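Local coordinates for protein GLB-12 (Caenorhabditis elegans, PDB 4BJA), which binds heme b through two axial ligands to its iron, acts as a redox signalling globin essential for reproduction, and may also bind oxygen, at residues D76-R80 / A81-K85; D205-E208 / L209-K213; D36-L39 / L40-W44. The protein carries 1 engineered substitution. One frame throughout, in Å; residues are numbered along the deposited sequence.

Contact 1 of 3, residues D76-R80 / A81-K85. With ACT (acetate ion), chain G; ACT (acetate ion), chain F.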
ATOM      1  N   ASP A  76      -4.249  31.195  13.823  1.00 25.16           N
ATOM      2  CA  ASP A  76      -3.548  31.357  15.070  1.00 27.28           C
ATOM      3  C   ASP A  76      -4.121  32.486  15.954  1.00 28.71           C
ATOM      4  O   ASP A  76      -3.780  32.515  17.149  1.00 29.03           O
ATOM      5  CB  ASP A  76      -2.057  31.538  14.769  1.00 26.94           C
ATOM      6  CG  ASP A  76      -1.802  32.659  13.756  1.00 34.02           C
ATOM      7  OD1 ASP A  76      -2.298  32.592  12.574  1.00 37.62           O
ATOM      8  OD2 ASP A  76      -1.110  33.623  14.147  1.00 37.13           O
ATOM      9  N   ARG A  77      -5.000  33.362  15.431  1.00 29.30           N
ATOM     10  CA  ARG A  77      -5.669  34.363  16.306  1.00 31.59           C
ATOM     11  C   ARG A  77      -7.176  34.273  16.349  1.00 32.18           C
ATOM     12  O   ARG A  77      -7.831  34.824  17.264  1.00 32.92           O
ATOM     13  CB  ARG A  77      -5.260  35.787  15.919  1.00 31.25           C
ATOM     14  CG  ARG A  77      -3.791  36.042  16.126  1.00 32.08           C
ATOM     15  CD  ARG A  77      -3.448  36.141  17.636  1.00 33.33           C
ATOM     16  NE  ARG A  77      -2.035  36.438  17.756  1.00 33.49           N
ATOM     17  CZ  ARG A  77      -1.077  35.527  17.850  1.00 35.08           C
ATOM     18  NH1 ARG A  77      -1.382  34.226  17.895  1.00 36.23           N
ATOM     19  NH2 ARG A  77       0.185  35.924  17.909  1.00 35.22           N
ATOM     20  N   ALA A  78      -7.747  33.651  15.326  1.00 31.49           N
ATOM     21  CA  ALA A  78      -9.186  33.597  15.198  1.00 32.24           C
ATOM     22  C   ALA A  78      -9.764  32.764  16.333  1.00 32.85           C
ATOM     23  O   ALA A  78      -9.273  31.653  16.591  1.00 34.36           O
ATOM     24  CB  ALA A  78      -9.564  32.985  13.840  1.00 32.17           C
ATOM     25  N   PRO A  79     -10.835  33.261  16.998  1.00 32.30           N
ATOM     26  CA  PRO A  79     -11.454  32.355  17.969  1.00 32.12           C
ATOM     27  C   PRO A  79     -11.894  31.125  17.196  1.00 31.56           C
ATOM     28  O   PRO A  79     -12.130  31.227  15.979  1.00 30.52           O
ATOM     29  CB  PRO A  79     -12.690  33.121  18.472  1.00 32.00           C
ATOM     30  CG  PRO A  79     -12.885  34.251  17.541  1.00 32.18           C
ATOM     31  CD  PRO A  79     -11.598  34.508  16.797  1.00 32.17           C
ATOM     32  N   ARG A  80     -12.029  29.997  17.900  1.00 31.13           N
ATOM     33  CA  ARG A  80     -12.585  28.791  17.306  1.00 31.36           C
ATOM     34  C   ARG A  80     -13.833  29.156  16.509  1.00 32.11           C
ATOM     35  O   ARG A  80     -13.966  28.744  15.376  1.00 32.17           O
ATOM     36  CB  ARG A  80     -12.912  27.770  18.407  1.00 30.83           C
ATOM     37  CG  ARG A  80     -13.688  26.567  17.919  1.00 30.23           C
ATOM     38  CD  ARG A  80     -13.600  25.414  18.931  1.00 29.88           C
ATOM     39  NE  ARG A  80     -14.406  24.323  18.406  1.00 34.92           N
ATOM     40  CZ  ARG A  80     -14.032  23.052  18.284  1.00 36.25           C
ATOM     41  NH1 ARG A  80     -12.852  22.612  18.703  1.00 34.55           N
ATOM     42  NH2 ARG A  80     -14.902  22.200  17.759  1.00 39.93           N
ATOM     43  N   ALA A  81     -14.694  30.010  17.075  1.00 33.39           N
ATOM     44  CA  ALA A  81     -15.939  30.414  16.407  1.00 34.24           C
ATOM     45  C   ALA A  81     -15.822  31.222  15.086  1.00 34.43           C
ATOM     46  O   ALA A  81     -16.804  31.290  14.324  1.00 36.12           O
ATOM     47  CB  ALA A  81     -16.897  31.123  17.414  1.00 35.07           C
ATOM     48  N   ALA A  82     -14.659  31.810  14.806  1.00 33.07           N
ATOM     49  CA  ALA A  82     -14.428  32.519  13.527  1.00 32.33           C
ATOM     50  C   ALA A  82     -13.628  31.748  12.481  1.00 30.57           C
ATOM     51  O   ALA A  82     -13.504  32.207  11.324  1.00 30.40           O
ATOM     52  CB  ALA A  82     -13.720  33.842  13.777  1.00 33.22           C
ATOM     53  N   MET A  83     -13.046  30.622  12.888  1.00 27.55           N
ATOM     54  CA  MET A  83     -12.083  29.937  12.031  1.00 24.74           C
ATOM     55  C   MET A  83     -12.669  29.450  10.730  1.00 24.10           C
ATOM     56  O   MET A  83     -11.967  29.474   9.727  1.00 23.12           O
ATOM     57  CB  MET A  83     -11.485  28.737  12.762  1.00 23.62           C
ATOM     58  CG  MET A  83     -10.494  29.152  13.831  1.00 23.59           C
ATOM     59  SD  MET A  83      -9.744  27.713  14.588  1.00 24.78           S
ATOM     60  CE  MET A  83      -8.846  28.577  15.889  1.00 26.53           C
ATOM     61  N   LEU A  84     -13.920  28.977  10.752  1.00 25.46           N
ATOM     62  CA  LEU A  84     -14.512  28.389   9.543  1.00 26.80           C
ATOM     63  C   LEU A  84     -14.571  29.413   8.399  1.00 27.67           C
ATOM     64  O   LEU A  84     -14.590  29.040   7.226  1.00 28.84           O
ATOM     65  CB  LEU A  84     -15.906  27.845   9.830  1.00 27.79           C
ATOM     66  CG  LEU A  84     -15.896  26.719  10.870  1.00 30.01           C
ATOM     67  CD1 LEU A  84     -17.296  26.450  11.436  1.00 32.77           C
ATOM     68  CD2 LEU A  84     -15.340  25.464  10.242  1.00 30.86           C
ATOM     69  N   LYS A  85     -14.574  30.695   8.752  1.00 27.57           N
ATOM     70  CA  LYS A  85     -14.593  31.768   7.733  1.00 28.64           C
ATOM     71  C   LYS A  85     -13.249  32.229   7.209  1.00 26.97           C
ATOM     72  O   LYS A  85     -13.167  32.967   6.229  1.00 28.26           O
ATOM     73  CB  LYS A  85     -15.345  32.970   8.270  1.00 29.73           C
ATOM     74  CG  LYS A  85     -16.800  32.702   8.541  1.00 34.83           C
ATOM     75  CD  LYS A  85     -17.619  33.965   8.191  1.00 40.52           C
ATOM     76  CE  LYS A  85     -19.117  33.749   8.400  1.00 44.51           C
ATOM     77  NZ  LYS A  85     -19.417  33.549   9.849  1.00 46.55           N
TER
HETATM   78  C   ACT G1220      -0.132  39.803  17.422  1.00 41.93           C
HETATM   79  O   ACT G1220      -0.050  38.779  18.141  1.00 43.17           O
HETATM   80  OXT ACT G1220      -1.211  39.928  16.818  1.00 42.47           O
HETATM   81  CH3 ACT G1220       0.970  40.816  17.304  1.00 42.66           C
HETATM   82  C   ACT F1219       0.176  30.315  17.858  1.00 30.80           C
HETATM   83  O   ACT F1219      -0.057  31.512  18.132  1.00 33.29           O
HETATM   84  OXT ACT F1219       1.222  29.873  18.331  1.00 32.20           O
HETATM   85  CH3 ACT F1219      -0.801  29.462  17.135  1.00 31.54           C
HETATM   86  O   HOH W   1     -15.542  28.497  13.261  1.00 39.79           O
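With CG of Met83 set anti to its own carbonyl carbon (chi1 -74°) and the thioether extended beyond it, the side chain runs back along the preceding loop to Ala78. There CG rests 3.9 Å from Ala78 CB, and CE comes to 3.2 Å from Ala78 O. Ala82 adds a second apolar touch, its CB lying 3.8 Å from CD of the Pro79 ring. Pro79 O accepts from Ala82 N at 2.8 Å and, weakly, from Met83 N; Arg80 O takes a straighter bond from Met83 N (160°). Water 1 donates to Arg80 O at 2.6 Å and accepts from Leu84 N. Arg80 reaches a salt bridge with Asp60 of helix 50-65, while Met83 also packs on Leu59 and Phe89. Arg77 meets two acetates, probably from crystallisation, at its guanidinium edge: NE and NH2 bond to O of one, NH1 to O of the other and to Asp76 O. Replacing Met83 by an alanine removes everything beyond CB and would probably open a gap among Ala78, Leu59 and Phe89. The i to i+3 bonds from Pro79 and Arg80 mark two overlapping type I beta turns, in the loop leading into heme-binding helix 87-108 of a globin fold.

Contact 2 of 3, residues D205-E208 / L209-K213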
ATOM      1  N   ASP A 205       3.408   8.139   1.078  1.00 17.99           N
ATOM      2  CA  ASP A 205       4.416   7.621   0.160  1.00 20.00           C
ATOM      3  C   ASP A 205       4.619   8.530  -1.033  1.00 19.63           C
ATOM      4  O   ASP A 205       5.760   8.782  -1.426  1.00 19.71           O
ATOM      5  CB  ASP A 205       4.084   6.186  -0.259  1.00 20.50           C
ATOM      6  CG  ASP A 205       4.469   5.155   0.807  1.00 27.90           C
ATOM      7  OD1 ASP A 205       5.072   5.506   1.853  1.00 34.77           O
ATOM      8  OD2 ASP A 205       4.193   3.952   0.586  1.00 34.30           O
ATOM      9  N   SER A 206       3.513   9.062  -1.563  1.00 18.12           N
ATOM     10  CA  SER A 206       3.623   9.938  -2.706  1.00 19.58           C
ATOM     11  C   SER A 206       4.313  11.268  -2.328  1.00 19.23           C
ATOM     12  O   SER A 206       5.185  11.803  -3.064  1.00 20.20           O
ATOM     13  CB  SER A 206       2.263  10.140  -3.353  1.00 19.06           C
ATOM     14  OG  SER A 206       1.316  10.725  -2.456  1.00 25.35           O
ATOM     15  N   PHE A 207       3.935  11.799  -1.178  1.00 18.95           N
ATOM     16  CA  PHE A 207       4.622  12.981  -0.659  1.00 19.72           C
ATOM     17  C   PHE A 207       6.150  12.738  -0.506  1.00 20.37           C
ATOM     18  O   PHE A 207       6.996  13.567  -0.907  1.00 21.00           O
ATOM     19  CB  PHE A 207       3.994  13.365   0.704  1.00 18.83           C
ATOM     20  CG  PHE A 207       4.628  14.588   1.330  1.00 19.55           C
ATOM     21  CD1 PHE A 207       5.835  14.481   2.016  1.00 20.61           C
ATOM     22  CD2 PHE A 207       4.033  15.832   1.184  1.00 19.09           C
ATOM     23  CE1 PHE A 207       6.462  15.622   2.556  1.00 20.35           C
ATOM     24  CE2 PHE A 207       4.641  16.984   1.768  1.00 19.07           C
ATOM     25  CZ  PHE A 207       5.849  16.865   2.410  1.00 21.51           C
ATOM     26  N   GLU A 208       6.511  11.615   0.109  1.00 19.97           N
ATOM     27  CA  GLU A 208       7.887  11.382   0.464  1.00 20.86           C
ATOM     28  C   GLU A 208       8.736  11.303  -0.812  1.00 21.30           C
ATOM     29  O   GLU A 208       9.844  11.865  -0.884  1.00 21.73           O
ATOM     30  CB  GLU A 208       7.974  10.120   1.286  1.00 22.61           C
ATOM     31  CG  GLU A 208       9.232   9.983   2.064  1.00 26.38           C
ATOM     32  CD  GLU A 208       9.330  10.949   3.257  1.00 30.75           C
ATOM     33  OE1 GLU A 208       8.305  11.292   3.884  1.00 32.13           O
ATOM     34  OE2 GLU A 208      10.464  11.325   3.582  1.00 35.23           O
ATOM     35  N   LEU A 209       8.195  10.628  -1.812  1.00 21.07           N
ATOM     36  CA  LEU A 209       8.906  10.459  -3.084  1.00 22.25           C
ATOM     37  C   LEU A 209       9.068  11.796  -3.800  1.00 24.44           C
ATOM     38  O   LEU A 209      10.139  12.094  -4.349  1.00 24.38           O
ATOM     39  CB  LEU A 209       8.139   9.473  -3.970  1.00 22.91           C
ATOM     40  CG  LEU A 209       8.807   9.163  -5.332  1.00 23.62           C
ATOM     41  CD1 LEU A 209      10.218   8.624  -5.163  1.00 25.31           C
ATOM     42  CD2 LEU A 209       7.958   8.153  -6.129  1.00 26.79           C
ATOM     43  N   GLU A 210       7.993  12.578  -3.830  1.00 25.21           N
ATOM     44  CA  GLU A 210       8.025  13.849  -4.518  1.00 27.55           C
ATOM     45  C   GLU A 210       9.009  14.802  -3.846  1.00 28.00           C
ATOM     46  O   GLU A 210       9.769  15.521  -4.535  1.00 28.41           O
ATOM     47  CB  GLU A 210       6.629  14.455  -4.576  1.00 28.54           C
ATOM     48  CG  GLU A 210       6.572  15.853  -5.243  1.00 31.29           C
ATOM     49  CD  GLU A 210       6.878  15.818  -6.744  1.00 35.19           C
ATOM     50  OE1 GLU A 210       6.793  14.747  -7.382  1.00 36.01           O
ATOM     51  OE2 GLU A 210       7.186  16.892  -7.300  1.00 38.78           O
ATOM     52  N   ARG A 211       9.012  14.807  -2.515  1.00 27.79           N
ATOM     53  CA  ARG A 211       9.987  15.618  -1.805  1.00 29.01           C
ATOM     54  C   ARG A 211      11.431  15.167  -2.100  1.00 30.09           C
ATOM     55  O   ARG A 211      12.314  16.013  -2.344  1.00 30.85           O
ATOM     56  CB  ARG A 211       9.689  15.623  -0.303  1.00 28.66           C
ATOM     57  CG  ARG A 211      10.754  16.360   0.476  1.00 29.19           C
ATOM     58  CD  ARG A 211      10.297  16.595   1.895  1.00 28.16           C
ATOM     59  NE  ARG A 211      10.233  15.349   2.651  1.00 29.38           N
ATOM     60  CZ  ARG A 211       9.902  15.266   3.933  1.00 30.99           C
ATOM     61  NH1 ARG A 211       9.620  16.373   4.632  1.00 31.88           N
ATOM     62  NH2 ARG A 211       9.850  14.078   4.522  1.00 29.48           N
ATOM     63  N   ALA A 212      11.675  13.851  -2.106  1.00 31.31           N
ATOM     64  CA  ALA A 212      13.019  13.328  -2.366  1.00 33.01           C
ATOM     65  C   ALA A 212      13.500  13.740  -3.759  1.00 34.72           C
ATOM     66  O   ALA A 212      14.670  14.098  -3.937  1.00 34.56           O
ATOM     67  CB  ALA A 212      13.086  11.824  -2.197  1.00 32.40           C
ATOM     68  N   LYS A 213      12.597  13.708  -4.729  1.00 36.31           N
ATOM     69  CA  LYS A 213      12.949  14.052  -6.116  1.00 39.15           C
ATOM     70  C   LYS A 213      13.264  15.526  -6.277  1.00 41.44           C
ATOM     71  O   LYS A 213      14.211  15.895  -6.988  1.00 41.41           O
ATOM     72  CB  LYS A 213      11.828  13.672  -7.072  1.00 38.92           C
ATOM     73  CG  LYS A 213      11.733  12.188  -7.349  1.00 40.06           C
ATOM     74  CD  LYS A 213      10.579  11.928  -8.290  1.00 41.99           C
ATOM     75  CE  LYS A 213      10.313  10.452  -8.498  1.00 42.34           C
ATOM     76  NZ  LYS A 213       8.975  10.298  -9.124  1.00 43.52           N
TER
HETATM   77  O   HOH W   2      11.134  12.862   1.170  1.00 28.90           O
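The Phe207 ring meets Arg211 edge-on: its CE1 stands over the centre of one guanidinium face, 3.7 Å from Arg211 CZ, with the two planes 74° apart. At the guanidinium edge, in plane, lie Glu208 OE2 and water 2. Arg211 NH2 donates to Glu208 OE2 at 3.0 Å in a salt bridge with an N-H...O angle of 160°, meeting the syn side of the carboxylate but well tilted from its plane. Bends at chi2 of Glu208 and at chi3 of Arg211 let the two charged groups run side by side. Water 2 fills in the rest of the link, donating to Glu208 O at 2.6 Å and accepting from Arg211 NE at 3.0 Å. Glu208 and Phe207 are the i-3 and i-4 neighbours of Arg211 on an alpha helix, near the end of helix 185-214, the last of the globin fold, and the main chain follows suit with Arg211 N bonded to Phe207 O at 2.9 Å. Arg211 NH1 turns instead to the carbonyls of Glu134 and Gln137, so the guanidinium is anchored from several directions and its rotation is probably restricted. Phe207 meets the Phe145 ring as well, while Glu208 packs on Leu209 of the second subunit.

Contact 3 of 3, residues D36-L39 / L40-W44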
ATOM      1  N   ASP A  36     -17.095  -3.658   0.217  1.00 22.83           N
ATOM      2  CA  ASP A  36     -16.479  -2.644   1.102  1.00 20.25           C
ATOM      3  C   ASP A  36     -16.638  -1.259   0.483  1.00 20.13           C
ATOM      4  O   ASP A  36     -16.956  -0.280   1.175  1.00 18.70           O
ATOM      5  CB  ASP A  36     -14.971  -2.884   1.292  1.00 21.60           C
ATOM      6  CG  ASP A  36     -14.656  -4.166   2.050  1.00 23.49           C
ATOM      7  OD1 ASP A  36     -15.559  -4.725   2.713  1.00 25.41           O
ATOM      8  OD2 ASP A  36     -13.473  -4.605   1.978  1.00 26.24           O
ATOM      9  N   ARG A  37     -16.329  -1.147  -0.799  1.00 19.43           N
ATOM     10  CA  ARG A  37     -16.358   0.177  -1.439  1.00 19.21           C
ATOM     11  C   ARG A  37     -17.771   0.704  -1.489  1.00 20.37           C
ATOM     12  O   ARG A  37     -17.984   1.897  -1.361  1.00 20.69           O
ATOM     13  CB  ARG A  37     -15.713   0.135  -2.848  1.00 18.97           C
ATOM     14  CG  ARG A  37     -14.176  -0.110  -2.734  1.00 20.27           C
ATOM     15  CD  ARG A  37     -13.458  -0.065  -4.092  1.00 21.74           C
ATOM     16  NE  ARG A  37     -13.440  -1.372  -4.761  1.00 28.04           N
ATOM     17  CZ  ARG A  37     -14.275  -1.823  -5.677  1.00 29.81           C
ATOM     18  NH1 ARG A  37     -15.327  -1.091  -6.113  1.00 31.37           N
ATOM     19  NH2 ARG A  37     -14.024  -3.061  -6.172  1.00 29.58           N
ATOM     20  N   THR A  38     -18.734  -0.170  -1.757  1.00 20.79           N
ATOM     21  CA  THR A  38     -20.148   0.266  -1.763  1.00 21.28           C
ATOM     22  C   THR A  38     -20.524   0.775  -0.360  1.00 21.62           C
ATOM     23  O   THR A  38     -21.197   1.821  -0.202  1.00 21.91           O
ATOM     24  CB  THR A  38     -21.020  -0.906  -2.149  1.00 21.56           C
ATOM     25  OG1 THR A  38     -20.715  -1.216  -3.517  1.00 23.27           O
ATOM     26  CG2 THR A  38     -22.491  -0.609  -1.996  1.00 22.57           C
ATOM     27  N   LEU A  39     -20.113   0.032   0.664  1.00 21.24           N
ATOM     28  CA  LEU A  39     -20.368   0.469   2.058  1.00 21.30           C
ATOM     29  C   LEU A  39     -19.774   1.863   2.301  1.00 21.07           C
ATOM     30  O   LEU A  39     -20.445   2.731   2.903  1.00 20.15           O
ATOM     31  CB  LEU A  39     -19.806  -0.573   3.043  1.00 20.83           C
ATOM     32  CG  LEU A  39     -19.870  -0.223   4.539  1.00 21.06           C
ATOM     33  CD1 LEU A  39     -19.598  -1.473   5.271  1.00 24.15           C
ATOM     34  CD2 LEU A  39     -18.796   0.833   4.997  1.00 21.17           C
ATOM     35  N   LEU A  40     -18.544   2.106   1.820  1.00 19.68           N
ATOM     36  CA  LEU A  40     -17.902   3.419   2.046  1.00 18.53           C
ATOM     37  C   LEU A  40     -18.762   4.498   1.460  1.00 19.40           C
ATOM     38  O   LEU A  40     -19.033   5.502   2.130  1.00 19.74           O
ATOM     39  CB  LEU A  40     -16.527   3.518   1.397  1.00 18.88           C
ATOM     40  CG  LEU A  40     -15.380   2.758   1.948  1.00 19.33           C
ATOM     41  CD1 LEU A  40     -14.222   2.976   0.991  1.00 20.51           C
ATOM     42  CD2 LEU A  40     -15.020   3.382   3.300  1.00 18.91           C
ATOM     43  N   ARG A  41     -19.201   4.310   0.202  1.00 18.94           N
ATOM     44  CA  ARG A  41     -20.035   5.301  -0.418  1.00 19.19           C
ATOM     45  C   ARG A  41     -21.394   5.461   0.277  1.00 20.11           C
ATOM     46  O   ARG A  41     -21.816   6.600   0.527  1.00 20.38           O
ATOM     47  CB  ARG A  41     -20.211   5.026  -1.926  1.00 18.40           C
ATOM     48  CG  ARG A  41     -20.921   6.164  -2.620  1.00 19.37           C
ATOM     49  CD  ARG A  41     -20.225   7.479  -2.497  1.00 20.02           C
ATOM     50  NE  ARG A  41     -20.949   8.512  -3.253  1.00 23.34           N
ATOM     51  CZ  ARG A  41     -20.763   9.817  -3.094  1.00 25.23           C
ATOM     52  NH1 ARG A  41     -19.852  10.252  -2.216  1.00 24.22           N
ATOM     53  NH2 ARG A  41     -21.465  10.690  -3.832  1.00 27.04           N
ATOM     54  N   GLU A  42     -22.074   4.354   0.580  1.00 20.32           N
ATOM     55  CA  GLU A  42     -23.442   4.443   1.156  1.00 23.24           C
ATOM     56  C   GLU A  42     -23.399   5.059   2.554  1.00 22.53           C
ATOM     57  O   GLU A  42     -24.223   5.907   2.864  1.00 22.66           O
ATOM     58  CB  GLU A  42     -24.107   3.086   1.183  1.00 24.49           C
ATOM     59  CG  GLU A  42     -24.434   2.544  -0.208  1.00 29.51           C
ATOM     60  CD  GLU A  42     -25.399   1.359  -0.185  1.00 37.60           C
ATOM     61  OE1 GLU A  42     -25.394   0.589   0.799  1.00 42.96           O
ATOM     62  OE2 GLU A  42     -26.154   1.172  -1.170  1.00 40.95           O
ATOM     63  N   THR A  43     -22.423   4.647   3.371  1.00 21.10           N
ATOM     64  CA  THR A  43     -22.294   5.248   4.705  1.00 20.89           C
ATOM     65  C   THR A  43     -21.956   6.749   4.657  1.00 20.69           C
ATOM     66  O   THR A  43     -22.483   7.518   5.454  1.00 21.10           O
ATOM     67  CB  THR A  43     -21.346   4.491   5.623  1.00 20.20           C
ATOM     68  OG1 THR A  43     -20.087   4.359   4.973  1.00 20.10           O
ATOM     69  CG2 THR A  43     -21.916   3.092   5.937  1.00 22.53           C
ATOM     70  N   TRP A  44     -21.069   7.174   3.763  1.00 20.04           N
ATOM     71  CA  TRP A  44     -20.766   8.569   3.604  1.00 19.70           C
ATOM     72  C   TRP A  44     -22.010   9.346   3.168  1.00 20.52           C
ATOM     73  O   TRP A  44     -22.272  10.465   3.651  1.00 22.42           O
ATOM     74  CB  TRP A  44     -19.646   8.730   2.591  1.00 19.73           C
ATOM     75  CG  TRP A  44     -19.316  10.174   2.228  1.00 19.50           C
ATOM     76  CD1 TRP A  44     -19.734  10.859   1.115  1.00 19.75           C
ATOM     77  CD2 TRP A  44     -18.460  11.071   2.951  1.00 18.69           C
ATOM     78  NE1 TRP A  44     -19.216  12.127   1.119  1.00 21.85           N
ATOM     79  CE2 TRP A  44     -18.436  12.295   2.235  1.00 19.65           C
ATOM     80  CE3 TRP A  44     -17.729  10.966   4.157  1.00 18.64           C
ATOM     81  CZ2 TRP A  44     -17.663  13.406   2.647  1.00 22.17           C
ATOM     82  CZ3 TRP A  44     -16.994  12.069   4.573  1.00 20.35           C
ATOM     83  CH2 TRP A  44     -16.952  13.274   3.820  1.00 20.05           C
TER
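Leu39 O is gripped twice by Thr43, from the hydroxyl OG1 at 2.7 Å and from the backbone N at 2.8 Å. Thr43 can do this because OG1 sits between its backbone N and carbonyl carbon (chi1 55°), which turns the hydroxyl back down the helix; the same rotation lays CG2 4.0 Å from Leu39 CD2, where the two side chains cross at a slant. A threonine hydroxyl bonded to the carbonyl four residues earlier, beside the regular backbone bond, is a familiar feature of alpha helices, here helix 34-46 of the globin fold. One residue earlier, Thr38 and Glu42 lie alongside each other and point the same way, Thr38 CG2 coming to 4.0 Å from Glu42 CD, while Glu42 N bonds to Thr38 O at 2.8 Å. The Glu42 carboxylate itself is held by Tyr183, and the Thr38 hydroxyl by Lys34 O. Leu40 N bonds back to Asp36 O at 2.9 Å, nearer the start of the helix, and its side chain faces Val191, Trp192 and Phe195. The buried Thr43 hydroxyl, which gives its proton to Leu39 O and bonds to Trp192 NE1, is thus satisfied on both counts, tying helix 34-46 to helix 185-214 by a polar link amid apolar packing.

The three contacts are separate local arrangements, following one another along the chain in the order contact 3, contact 1, contact 2, with centres 30 to 32 Å apart. Contacts 2 and 3 lie on opposite sides of the chain's centre, yet helix 185-214 joins them: it carries contact 2, and its residues Val191, Trp192 and Phe195 pack on contact 3. The heme gives a common reference. Phe207 of contact 2 has its side chain about 8 Å from it and about 4 Å from that of the axial ligand His127. In contact 1 the side chain of Met83 is about 12 Å from the heme and about 11 Å from that of His92, the other axial ligand. Contact 3 is more remote, with the Leu40 side chain about 14 Å from the heme.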